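Long-range contact in cytidylyltransferase (Leptospira borgpetersenii serovar Hardjo-bovis, PDB 6OEW), which probably transfers a nucleotidyl group, most likely cytidylyl, to an acceptor in a metal-dependent reaction: residues A[131-142]-A[184-195]. Numbering follows the deposited sequence.
Sequences IEFLTNCFQRTF and KFFEYPNERDDS. With EDO (1,2-ethanediol), chain E.
N190 docks on F142 and T141 at once. Its CB sits 3.5 Å from the F142 ring centroid and 6° off the ring normal, a CH-pi contact over one face, while Y188 O lies at that ring's edge. With CG anti to the backbone N (chi1 -168°), the N190 amide reaches back and ND2 donates to T141 O at 3.0 Å. D194 N approaches T141 O from the opposite face of the carbonyl plane, at 2.8 Å, so two donors grip one oxygen. T141 OG1 accepts from N190 N at 2.8 Å, nearly straight.

The E187 carboxylate meets Q139 twice, OE2 taking the backbone N at 2.9 Å, nearly along the C-O axis, and OE1 the side-chain NE2 from above the carboxylate plane. A water bridges OE2 to F138 N and Q139 O. The F138 ring receives the edge of F185 on its face (planes at 88°, centroids 5.6 Å apart), and F185 also lies beside F133.

Behind these, strands 133-135 and 185-187 run parallel, joined by F186 N to F133 O and T135 N to F186 O; 185-187 is one of two edge strands of the mixed sheet in this GT-A-clan cytidylyltransferase. The R140 side chain, salt-bridged to D147, lies about 8 Å from a bound magnesium ion. Bonds of the E187 carboxylate, N190 amide and T141 hydroxyl continue the contact beyond the parallel strands, probably restraining the loop that carries R140.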
loop_
_atom_site.group_PDB
_atom_site.type_symbol
_atom_site.label_atom_id
_atom_site.label_comp_id
_atom_site.label_asym_id
_atom_site.label_seq_id
_atom_site.Cartn_x
_atom_site.Cartn_y
_atom_site.Cartn_z
ATOM N N ILE A 131 -10.495 -8.150 -16.323
ATOM C CA ILE A 131 -9.570 -7.226 -15.670
ATOM C C ILE A 131 -8.351 -8.011 -15.226
ATOM O O ILE A 131 -8.478 -9.076 -14.614
ATOM C CB ILE A 131 -10.185 -6.512 -14.448
ATOM C CG1 ILE A 131 -11.468 -5.767 -14.818
ATOM C CG2 ILE A 131 -9.148 -5.560 -13.806
ATOM C CD1 ILE A 131 -12.103 -5.007 -13.668
ATOM N N GLU A 132 -7.171 -7.497 -15.533
ATOM C CA GLU A 132 -5.967 -8.078 -14.971
ATOM C C GLU A 132 -5.206 -7.085 -14.108
ATOM O O GLU A 132 -4.310 -7.503 -13.364
ATOM C CB GLU A 132 -5.057 -8.619 -16.078
ATOM C CG GLU A 132 -4.649 -7.605 -17.109
ATOM C CD GLU A 132 -3.945 -8.252 -18.297
ATOM O OE1 GLU A 132 -3.503 -9.420 -18.176
ATOM O OE2 GLU A 132 -3.830 -7.593 -19.351
ATOM N N PHE A 133 -5.573 -5.806 -14.155
ATOM C CA PHE A 133 -4.891 -4.768 -13.385
ATOM C C PHE A 133 -5.899 -3.697 -12.993
ATOM O O PHE A 133 -6.507 -3.060 -13.863
ATOM C CB PHE A 133 -3.767 -4.176 -14.225
ATOM C CG PHE A 133 -2.826 -3.289 -13.458
ATOM C CD1 PHE A 133 -1.592 -3.765 -13.073
ATOM C CD2 PHE A 133 -3.164 -1.978 -13.165
ATOM C CE1 PHE A 133 -0.689 -2.947 -12.380
ATOM C CE2 PHE A 133 -2.274 -1.146 -12.477
ATOM C CZ PHE A 133 -1.052 -1.629 -12.074
ATOM N N LEU A 134 -6.071 -3.491 -11.691
ATOM C CA LEU A 134 -6.960 -2.462 -11.157
ATOM C C LEU A 134 -6.133 -1.564 -10.239
ATOM O O LEU A 134 -5.441 -2.066 -9.347
ATOM C CB LEU A 134 -8.136 -3.084 -10.393
ATOM C CG LEU A 134 -9.149 -2.119 -9.750
ATOM C CD1 LEU A 134 -9.842 -1.257 -10.802
ATOM C CD2 LEU A 134 -10.163 -2.798 -8.846
ATOM N N THR A 135 -6.203 -0.247 -10.455
ATOM C CA THR A 135 -5.485 0.709 -9.605
ATOM C C THR A 135 -6.408 1.859 -9.234
ATOM O O THR A 135 -7.356 2.175 -9.954
ATOM C CB THR A 135 -4.202 1.256 -10.307
ATOM O OG1 THR A 135 -3.550 2.235 -9.476
ATOM C CG2 THR A 135 -4.525 1.901 -11.644
ATOM N N ASN A 136 -6.139 2.476 -8.081
ATOM C CA ASN A 136 -6.751 3.748 -7.718
ATOM C C ASN A 136 -5.721 4.873 -7.681
ATOM O O ASN A 136 -6.010 5.954 -7.160
ATOM C CB ASN A 136 -7.464 3.637 -6.356
ATOM C CG ASN A 136 -6.459 3.577 -5.180
ATOM O OD1 ASN A 136 -5.219 3.485 -5.383
ATOM N ND2 ASN A 136 -6.980 3.630 -3.962
ATOM N N CYS A 137 -4.514 4.639 -8.210
ATOM C CA CYS A 137 -3.480 5.655 -8.074
ATOM C C CYS A 137 -2.725 5.892 -9.376
ATOM O O CYS A 137 -1.568 6.332 -9.339
ATOM C CB CYS A 137 -2.517 5.283 -6.928
ATOM S SG CYS A 137 -1.680 3.683 -7.106
ATOM N N PHE A 138 -3.347 5.616 -10.527
ATOM C CA PHE A 138 -2.847 6.161 -11.786
ATOM C C PHE A 138 -3.399 7.576 -11.886
ATOM O O PHE A 138 -2.757 8.529 -11.431
ATOM C CB PHE A 138 -3.261 5.286 -12.965
ATOM C CG PHE A 138 -2.672 5.712 -14.285
ATOM C CD1 PHE A 138 -1.304 5.777 -14.465
ATOM C CD2 PHE A 138 -3.498 5.999 -15.363
ATOM C CE1 PHE A 138 -0.772 6.159 -15.684
ATOM C CE2 PHE A 138 -2.963 6.376 -16.586
ATOM C CZ PHE A 138 -1.607 6.449 -16.744
ATOM N N GLN A 139 -4.602 7.723 -12.439
ATOM C CA GLN A 139 -5.407 8.887 -12.091
ATOM C C GLN A 139 -5.558 8.913 -10.574
ATOM O O GLN A 139 -5.839 7.879 -9.956
ATOM C CB GLN A 139 -6.793 8.812 -12.750
ATOM C CG GLN A 139 -6.848 9.131 -14.228
ATOM C CD GLN A 139 -8.284 9.177 -14.724
ATOM O OE1 GLN A 139 -8.908 10.241 -14.769
ATOM N NE2 GLN A 139 -8.823 8.005 -15.083
ATOM N N ARG A 140 -5.356 10.078 -9.963
ATOM C CA ARG A 140 -5.433 10.201 -8.510
ATOM C C ARG A 140 -6.619 11.058 -8.091
ATOM O O ARG A 140 -6.649 12.261 -8.377
ATOM C CB ARG A 140 -4.135 10.787 -7.949
ATOM C CG ARG A 140 -2.976 9.811 -8.063
ATOM C CD ARG A 140 -1.649 10.405 -7.535
ATOM N NE ARG A 140 -0.648 9.341 -7.447
ATOM C CZ ARG A 140 -0.546 8.510 -6.411
ATOM N NH1 ARG A 140 -1.362 8.645 -5.364
ATOM N NH2 ARG A 140 0.375 7.550 -6.408
ATOM N N THR A 141 -7.577 10.446 -7.383
ATOM C CA THR A 141 -8.638 11.195 -6.723
ATOM C C THR A 141 -8.758 10.889 -5.238
ATOM O O THR A 141 -9.540 11.564 -4.560
ATOM C CB THR A 141 -10.010 10.955 -7.403
ATOM O OG1 THR A 141 -10.261 9.548 -7.535
ATOM C CG2 THR A 141 -10.069 11.624 -8.770
ATOM N N PHE A 142 -8.035 9.903 -4.711
ATOM C CA PHE A 142 -7.864 9.751 -3.271
ATOM C C PHE A 142 -6.645 10.553 -2.816
ATOM O O PHE A 142 -5.774 10.909 -3.613
ATOM C CB PHE A 142 -7.682 8.282 -2.864
ATOM C CG PHE A 142 -8.856 7.411 -3.203
ATOM C CD1 PHE A 142 -9.884 7.217 -2.287
ATOM C CD2 PHE A 142 -8.927 6.790 -4.436
ATOM C CE1 PHE A 142 -10.983 6.427 -2.597
ATOM C CE2 PHE A 142 -10.056 5.989 -4.760
ATOM C CZ PHE A 142 -11.055 5.807 -3.831
ATOM N N LYS A 184 -5.604 -5.451 -19.722
ATOM C CA LYS A 184 -6.991 -5.304 -19.273
ATOM C C LYS A 184 -6.945 -4.432 -18.015
ATOM O O LYS A 184 -7.053 -4.888 -16.873
ATOM C CB LYS A 184 -7.635 -6.675 -19.077
ATOM C CG LYS A 184 -7.588 -7.504 -20.368
ATOM C CD LYS A 184 -8.288 -8.839 -20.250
ATOM C CE LYS A 184 -8.370 -9.539 -21.604
ATOM N NZ LYS A 184 -9.144 -10.794 -21.488
ATOM N N PHE A 185 -6.809 -3.127 -18.265
ATOM C CA PHE A 185 -6.471 -2.094 -17.294
ATOM C C PHE A 185 -7.723 -1.325 -16.894
ATOM O O PHE A 185 -8.511 -0.938 -17.761
ATOM C CB PHE A 185 -5.448 -1.138 -17.927
ATOM C CG PHE A 185 -5.029 0.018 -17.040
ATOM C CD1 PHE A 185 -4.010 -0.138 -16.108
ATOM C CD2 PHE A 185 -5.617 1.270 -17.184
ATOM C CE1 PHE A 185 -3.607 0.927 -15.306
ATOM C CE2 PHE A 185 -5.224 2.347 -16.389
ATOM C CZ PHE A 185 -4.213 2.175 -15.447
ATOM N N PHE A 186 -7.902 -1.097 -15.590
ATOM C CA PHE A 186 -9.060 -0.365 -15.093
ATOM C C PHE A 186 -8.689 0.442 -13.868
ATOM O O PHE A 186 -7.763 0.093 -13.134
ATOM C CB PHE A 186 -10.214 -1.307 -14.777
ATOM C CG PHE A 186 -10.786 -1.891 -15.994
ATOM C CD1 PHE A 186 -11.671 -1.156 -16.756
ATOM C CD2 PHE A 186 -10.342 -3.117 -16.461
ATOM C CE1 PHE A 186 -12.165 -1.672 -17.928
ATOM C CE2 PHE A 186 -10.841 -3.647 -17.631
ATOM C CZ PHE A 186 -11.746 -2.922 -18.367
ATOM N N GLU A 187 -9.457 1.505 -13.636
ATOM C CA GLU A 187 -9.163 2.436 -12.557
ATOM C C GLU A 187 -10.365 2.617 -11.639
ATOM O O GLU A 187 -11.518 2.538 -12.063
ATOM C CB GLU A 187 -8.737 3.786 -13.110
ATOM C CG GLU A 187 -7.498 3.703 -13.995
ATOM C CD GLU A 187 -7.047 5.073 -14.431
ATOM O OE1 GLU A 187 -7.331 5.469 -15.583
ATOM O OE2 GLU A 187 -6.446 5.764 -13.592
ATOM N N TYR A 188 -10.071 2.918 -10.387
ATOM C CA TYR A 188 -11.087 3.016 -9.355
ATOM C C TYR A 188 -11.101 4.428 -8.778
ATOM O O TYR A 188 -10.115 4.837 -8.131
ATOM C CB TYR A 188 -10.824 1.968 -8.281
ATOM C CG TYR A 188 -11.946 1.823 -7.291
ATOM C CD1 TYR A 188 -13.078 1.066 -7.597
ATOM C CD2 TYR A 188 -11.896 2.478 -6.075
ATOM C CE1 TYR A 188 -14.120 0.947 -6.684
ATOM C CE2 TYR A 188 -12.924 2.372 -5.161
ATOM C CZ TYR A 188 -14.025 1.600 -5.468
ATOM O OH TYR A 188 -15.015 1.515 -4.544
ATOM N N PRO A 189 -12.166 5.204 -8.984
ATOM C CA PRO A 189 -12.204 6.585 -8.495
ATOM C C PRO A 189 -12.677 6.727 -7.052
ATOM O O PRO A 189 -13.400 5.892 -6.505
ATOM C CB PRO A 189 -13.215 7.252 -9.435
ATOM C CG PRO A 189 -14.229 6.135 -9.682
ATOM C CD PRO A 189 -13.391 4.847 -9.728
ATOM N N ASN A 190 -12.262 7.837 -6.451
ATOM C CA ASN A 190 -12.898 8.392 -5.265
ATOM C C ASN A 190 -14.177 9.133 -5.670
ATOM O O ASN A 190 -14.370 9.500 -6.829
ATOM C CB ASN A 190 -11.914 9.328 -4.554
ATOM C CG ASN A 190 -12.357 9.737 -3.152
ATOM O OD1 ASN A 190 -13.267 9.148 -2.547
ATOM N ND2 ASN A 190 -11.688 10.763 -2.620
ATOM N N GLU A 191 -15.055 9.371 -4.700
ATOM C CA GLU A 191 -16.302 10.055 -5.032
ATOM C C GLU A 191 -16.085 11.540 -5.307
ATOM O O GLU A 191 -16.901 12.172 -5.986
ATOM C CB GLU A 191 -17.305 9.877 -3.903
ATOM C CG GLU A 191 -16.682 10.198 -2.560
ATOM C CD GLU A 191 -17.644 9.978 -1.425
ATOM O OE1 GLU A 191 -18.863 9.936 -1.696
ATOM O OE2 GLU A 191 -17.176 9.836 -0.272
ATOM N N ARG A 192 -15.020 12.116 -4.766
ATOM C CA ARG A 192 -14.649 13.498 -5.019
ATOM C C ARG A 192 -13.138 13.523 -5.183
ATOM O O ARG A 192 -12.463 12.499 -5.023
ATOM C CB ARG A 192 -15.099 14.429 -3.885
ATOM C CG ARG A 192 -14.447 14.118 -2.545
ATOM C CD ARG A 192 -15.076 14.924 -1.415
ATOM N NE ARG A 192 -14.655 14.435 -0.101
ATOM C CZ ARG A 192 -15.164 14.857 1.057
ATOM N NH1 ARG A 192 -16.115 15.788 1.076
ATOM N NH2 ARG A 192 -14.727 14.342 2.203
ATOM N N ASP A 193 -12.591 14.686 -5.517
ATOM C CA ASP A 193 -11.147 14.765 -5.770
ATOM C C ASP A 193 -10.439 15.215 -4.488
ATOM O O ASP A 193 -10.458 16.393 -4.135
ATOM C CB ASP A 193 -10.857 15.693 -6.947
ATOM C CG ASP A 193 -9.381 15.691 -7.349
ATOM O OD1 ASP A 193 -8.577 15.033 -6.660
ATOM O OD2 ASP A 193 -9.023 16.340 -8.355
ATOM N N ASP A 194 -9.820 14.259 -3.789
ATOM C CA ASP A 194 -9.059 14.504 -2.569
ATOM C C ASP A 194 -7.557 14.471 -2.795
ATOM O O ASP A 194 -6.800 14.393 -1.817
ATOM C CB ASP A 194 -9.377 13.466 -1.495
ATOM C CG ASP A 194 -10.808 13.531 -0.996
ATOM O OD1 ASP A 194 -11.480 14.575 -1.128
ATOM O OD2 ASP A 194 -11.242 12.516 -0.431
ATOM N N SER A 195 -7.106 14.496 -4.045
ATOM C CA SER A 195 -5.683 14.315 -4.312
ATOM C C SER A 195 -4.824 15.420 -3.705
ATOM O O SER A 195 -3.603 15.233 -3.566
ATOM C CB SER A 195 -5.444 14.266 -5.812
ATOM O OG SER A 195 -5.987 15.431 -6.412
HETATM C C1 EDO E . -14.131 12.574 -8.614
HETATM O O1 EDO E . -14.475 13.956 -8.750
HETATM C C2 EDO E . -13.814 11.985 -9.985
HETATM O O2 EDO E . -14.361 10.664 -10.040
HETATM O O HOH W 1 -8.281 6.994 -8.035
HETATM O O HOH W 2 -6.248 5.301 -10.819
#